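Long-range contact in DNA ligase (PDB 6GDR), which probably seals nicks in double-stranded DNA as a minimal Lig E ligase of two domains, the adenylate being bound in the larger one: residues D[66-71]-D[133-138]. Residues are numbered along the deposited sequence; the frame is centred on the assembly and turned at random.
With AMP (adenosine monophosphate), chain G.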
ATOM      1  N   PRO D  66      -6.705 -14.875  17.898  1.00 58.04           N
ATOM      2  CA  PRO D  66      -7.255 -16.149  17.418  1.00 62.27           C
ATOM      3  C   PRO D  66      -6.159 -17.101  16.962  1.00 69.25           C
ATOM      4  O   PRO D  66      -5.008 -16.715  16.741  1.00 70.64           O
ATOM      5  CB  PRO D  66      -8.154 -15.733  16.247  1.00 65.65           C
ATOM      6  CG  PRO D  66      -8.469 -14.301  16.494  1.00 55.76           C
ATOM      7  CD  PRO D  66      -7.263 -13.725  17.165  1.00 60.58           C
ATOM      8  N   LYS D  67      -6.536 -18.369  16.822  1.00 64.63           N
ATOM      9  CA  LYS D  67      -5.626 -19.415  16.357  1.00 65.30           C
ATOM     10  C   LYS D  67      -5.940 -19.788  14.908  1.00 65.47           C
ATOM     11  O   LYS D  67      -6.210 -20.940  14.569  1.00 81.01           O
ATOM     12  CB  LYS D  67      -5.713 -20.633  17.273  1.00 66.68           C
ATOM     13  CG  LYS D  67      -5.280 -20.373  18.714  1.00 77.90           C
ATOM     14  CD  LYS D  67      -3.803 -20.007  18.831  1.00 71.82           C
ATOM     15  CE  LYS D  67      -2.898 -21.139  18.362  1.00 84.55           C
ATOM     16  NZ  LYS D  67      -1.462 -20.869  18.653  1.00 76.83           N
ATOM     17  N   ALA D  68      -5.897 -18.775  14.045  1.00 71.70           N
ATOM     18  CA  ALA D  68      -6.178 -18.947  12.629  1.00 63.44           C
ATOM     19  C   ALA D  68      -5.217 -18.082  11.825  1.00 65.87           C
ATOM     20  O   ALA D  68      -4.446 -17.292  12.377  1.00 56.59           O
ATOM     21  CB  ALA D  68      -7.632 -18.587  12.298  1.00 65.09           C
ATOM     22  N   THR D  69      -5.269 -18.244  10.506  1.00 72.78           N
ATOM     23  CA  THR D  69      -4.430 -17.473   9.599  1.00 62.94           C
ATOM     24  C   THR D  69      -5.191 -16.239   9.133  1.00 61.82           C
ATOM     25  O   THR D  69      -6.305 -16.349   8.610  1.00 51.28           O
ATOM     26  CB  THR D  69      -4.002 -18.320   8.399  1.00 67.74           C
ATOM     27  OG1 THR D  69      -3.354 -19.510   8.862  1.00 62.22           O
ATOM     28  CG2 THR D  69      -3.038 -17.544   7.508  1.00 70.32           C
ATOM     29  N   ILE D  70      -4.590 -15.065   9.327  1.00 48.05           N
ATOM     30  CA  ILE D  70      -5.240 -13.792   9.037  1.00 61.33           C
ATOM     31  C   ILE D  70      -4.222 -12.852   8.404  1.00 65.11           C
ATOM     32  O   ILE D  70      -3.070 -12.779   8.844  1.00 52.84           O
ATOM     33  CB  ILE D  70      -5.842 -13.158  10.311  1.00 58.42           C
ATOM     34  CG1 ILE D  70      -6.853 -14.111  10.962  1.00 56.97           C
ATOM     35  CG2 ILE D  70      -6.506 -11.823   9.980  1.00 54.77           C
ATOM     36  CD1 ILE D  70      -7.338 -13.666  12.330  1.00 52.80           C
ATOM     37  N   ASP D  71      -4.653 -12.133   7.372  1.00 55.09           N
ATOM     38  CA  ASP D  71      -3.854 -11.087   6.745  1.00 44.16           C
ATOM     39  C   ASP D  71      -4.339  -9.731   7.237  1.00 48.79           C
ATOM     40  O   ASP D  71      -5.548  -9.480   7.286  1.00 50.25           O
ATOM     41  CB  ASP D  71      -3.949 -11.160   5.219  1.00 59.15           C
ATOM     42  CG  ASP D  71      -3.144 -12.305   4.637  1.00 61.75           C
ATOM     43  OD1 ASP D  71      -2.129 -12.692   5.253  1.00 53.12           O
ATOM     44  OD2 ASP D  71      -3.525 -12.815   3.563  1.00 62.15           O
ATOM     45  N   PHE D 133      -7.885  -7.496   7.257  1.00 48.33           N
ATOM     46  CA  PHE D 133      -8.729  -7.231   6.098  1.00 48.97           C
ATOM     47  C   PHE D 133      -9.119  -8.468   5.302  1.00 40.07           C
ATOM     48  O   PHE D 133      -9.945  -8.346   4.392  1.00 53.25           O
ATOM     49  CB  PHE D 133      -8.044  -6.234   5.147  1.00 42.86           C
ATOM     50  CG  PHE D 133      -6.641  -6.614   4.763  1.00 50.49           C
ATOM     51  CD1 PHE D 133      -6.408  -7.554   3.774  1.00 41.35           C
ATOM     52  CD2 PHE D 133      -5.555  -6.014   5.378  1.00 53.64           C
ATOM     53  CE1 PHE D 133      -5.117  -7.899   3.414  1.00 52.84           C
ATOM     54  CE2 PHE D 133      -4.263  -6.353   5.022  1.00 58.37           C
ATOM     55  CZ  PHE D 133      -4.045  -7.298   4.039  1.00 55.58           C
ATOM     56  N   ASP D 134      -8.567  -9.642   5.600  1.00 44.57           N
ATOM     57  CA  ASP D 134      -8.948 -10.842   4.867  1.00 47.15           C
ATOM     58  C   ASP D 134      -8.361 -12.063   5.559  1.00 51.24           C
ATOM     59  O   ASP D 134      -7.454 -11.955   6.390  1.00 54.65           O
ATOM     60  CB  ASP D 134      -8.477 -10.782   3.408  1.00 44.04           C
ATOM     61  CG  ASP D 134      -9.227 -11.751   2.510  1.00 59.74           C
ATOM     62  OD1 ASP D 134     -10.118 -12.466   3.013  1.00 58.45           O
ATOM     63  OD2 ASP D 134      -8.925 -11.794   1.299  1.00 56.90           O
ATOM     64  N   MET D 135      -8.900 -13.228   5.201  1.00 61.25           N
ATOM     65  CA  MET D 135      -8.380 -14.515   5.637  1.00 73.42           C
ATOM     66  C   MET D 135      -8.126 -15.350   4.387  1.00 67.11           C
ATOM     67  O   MET D 135      -8.992 -15.403   3.496  1.00 71.54           O
ATOM     68  CB  MET D 135      -9.363 -15.236   6.569  1.00 59.25           C
ATOM     69  CG  MET D 135      -9.698 -14.466   7.835  1.00 77.82           C
ATOM     70  SD  MET D 135     -10.923 -15.297   8.872  1.00 75.32           S
ATOM     71  CE  MET D 135     -10.022 -16.761   9.374  1.00 67.37           C
ATOM     72  N   PRO D 136      -6.964 -16.017   4.269  1.00 70.59           N
ATOM     73  CA  PRO D 136      -6.642 -16.787   3.060  1.00 67.41           C
ATOM     74  C   PRO D 136      -7.332 -18.150   3.009  1.00 77.27           C
ATOM     75  O   PRO D 136      -6.700 -19.179   2.772  1.00 91.91           O
ATOM     76  CB  PRO D 136      -5.120 -16.920   3.142  1.00 71.05           C
ATOM     77  CG  PRO D 136      -4.842 -16.973   4.600  1.00 72.71           C
ATOM     78  CD  PRO D 136      -5.882 -16.101   5.268  1.00 75.11           C
ATOM     79  N   VAL D 137      -8.645 -18.152   3.223  1.00 80.70           N
ATOM     80  CA  VAL D 137      -9.415 -19.390   3.269  1.00 82.12           C
ATOM     81  C   VAL D 137      -9.788 -19.812   1.855  1.00 95.14           C
ATOM     82  O   VAL D 137     -10.111 -18.977   1.000  1.00 88.32           O
ATOM     83  CB  VAL D 137     -10.663 -19.208   4.151  1.00 93.46           C
ATOM     84  CG1 VAL D 137     -11.633 -20.374   3.984  1.00 94.92           C
ATOM     85  CG2 VAL D 137     -10.251 -19.066   5.611  1.00 78.42           C
ATOM     86  N   ALA D 138      -9.757 -21.119   1.608  1.00106.59           N
ATOM     87  CA  ALA D 138     -10.057 -21.670   0.294  1.00 97.95           C
ATOM     88  C   ALA D 138     -11.535 -22.023   0.196  1.00 94.47           C
ATOM     89  O   ALA D 138     -12.066 -22.748   1.044  1.00108.71           O
ATOM     90  CB  ALA D 138      -9.201 -22.908   0.023  1.00111.61           C
TER
HETATM   91  P   AMP G 300       0.157  -2.250  -2.989  1.00127.79           P
HETATM   92  O1P AMP G 300      -0.102  -1.290  -1.850  1.00157.78           O
HETATM   93  O2P AMP G 300       0.097  -1.732  -4.406  1.00105.70           O
HETATM   94  O5' AMP G 300      -0.883  -3.471  -2.852  1.00112.56           O
HETATM   95  C5' AMP G 300      -1.957  -3.373  -1.922  1.00 91.44           C
HETATM   96  C4' AMP G 300      -1.442  -3.609  -0.504  1.00107.46           C
HETATM   97  O4' AMP G 300      -2.081  -2.705   0.403  1.00100.79           O
HETATM   98  C3' AMP G 300      -1.676  -5.016   0.021  1.00 80.32           C
HETATM   99  O3' AMP G 300      -0.425  -5.701   0.144  1.00 93.16           O
HETATM  100  C2' AMP G 300      -2.344  -4.843   1.371  1.00 82.98           C
HETATM  101  O2' AMP G 300      -1.641  -5.548   2.396  1.00 86.99           O
HETATM  102  C1' AMP G 300      -2.317  -3.347   1.659  1.00 86.77           C
HETATM  103  N9  AMP G 300      -3.544  -2.771   2.277  1.00 81.28           N
HETATM  104  C8  AMP G 300      -3.505  -1.703   3.098  1.00 80.34           C
HETATM  105  N7  AMP G 300      -4.748  -1.369   3.527  1.00 57.43           N
HETATM  106  C5  AMP G 300      -5.610  -2.239   2.978  1.00 71.27           C
HETATM  107  C6  AMP G 300      -7.074  -2.446   3.022  1.00 62.45           C
HETATM  108  N6  AMP G 300      -7.859  -1.630   3.758  1.00 61.51           N
HETATM  109  N1  AMP G 300      -7.594  -3.465   2.308  1.00 62.83           N
HETATM  110  C2  AMP G 300      -6.817  -4.281   1.572  1.00 66.49           C
HETATM  111  N3  AMP G 300      -5.479  -4.145   1.488  1.00 57.58           N
HETATM  112  C4  AMP G 300      -4.820  -3.166   2.156  1.00 75.53           C
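The ring of F133 lies between D71 and the nucleotide: the carbonyl oxygen D71 O sits over the centre of one face, 3.8 Å above its plane, and on the opposite face the N3/C2 edge of the adenine of AMP lies over the ring, N3 above its centre. At the rim, CE1 meets D71 CB, while CZ reaches the ribose hydroxyl, 3.4 Å from AMP O2'. Chi1 of 52° holds CG between the backbone N and the carbonyl carbon, within reach of both D71 O and AMP C2. An alanine here removes the ring, and would probably open a gap between D71 O and that edge of the base, leaving the nucleotide freer to shift. The same D71 O accepts F133 N at 3.1 Å, in its carbonyl plane, and D134 N only weakly; D71 N returns a bond to D134 O at 3.0 Å. Farther out, P136 CG packs against T69 CG2 at 3.5 Å, the two side chains crossing at about a right angle. Salt bridges to R41 and R145 engage the carboxylates of D71 and D134. With F133 and D134 both opposite D71, the arrangement is a classic beta bulge between antiparallel strands, here placing F133 in the adenylate pocket of the ATP-dependent DNA ligase domain.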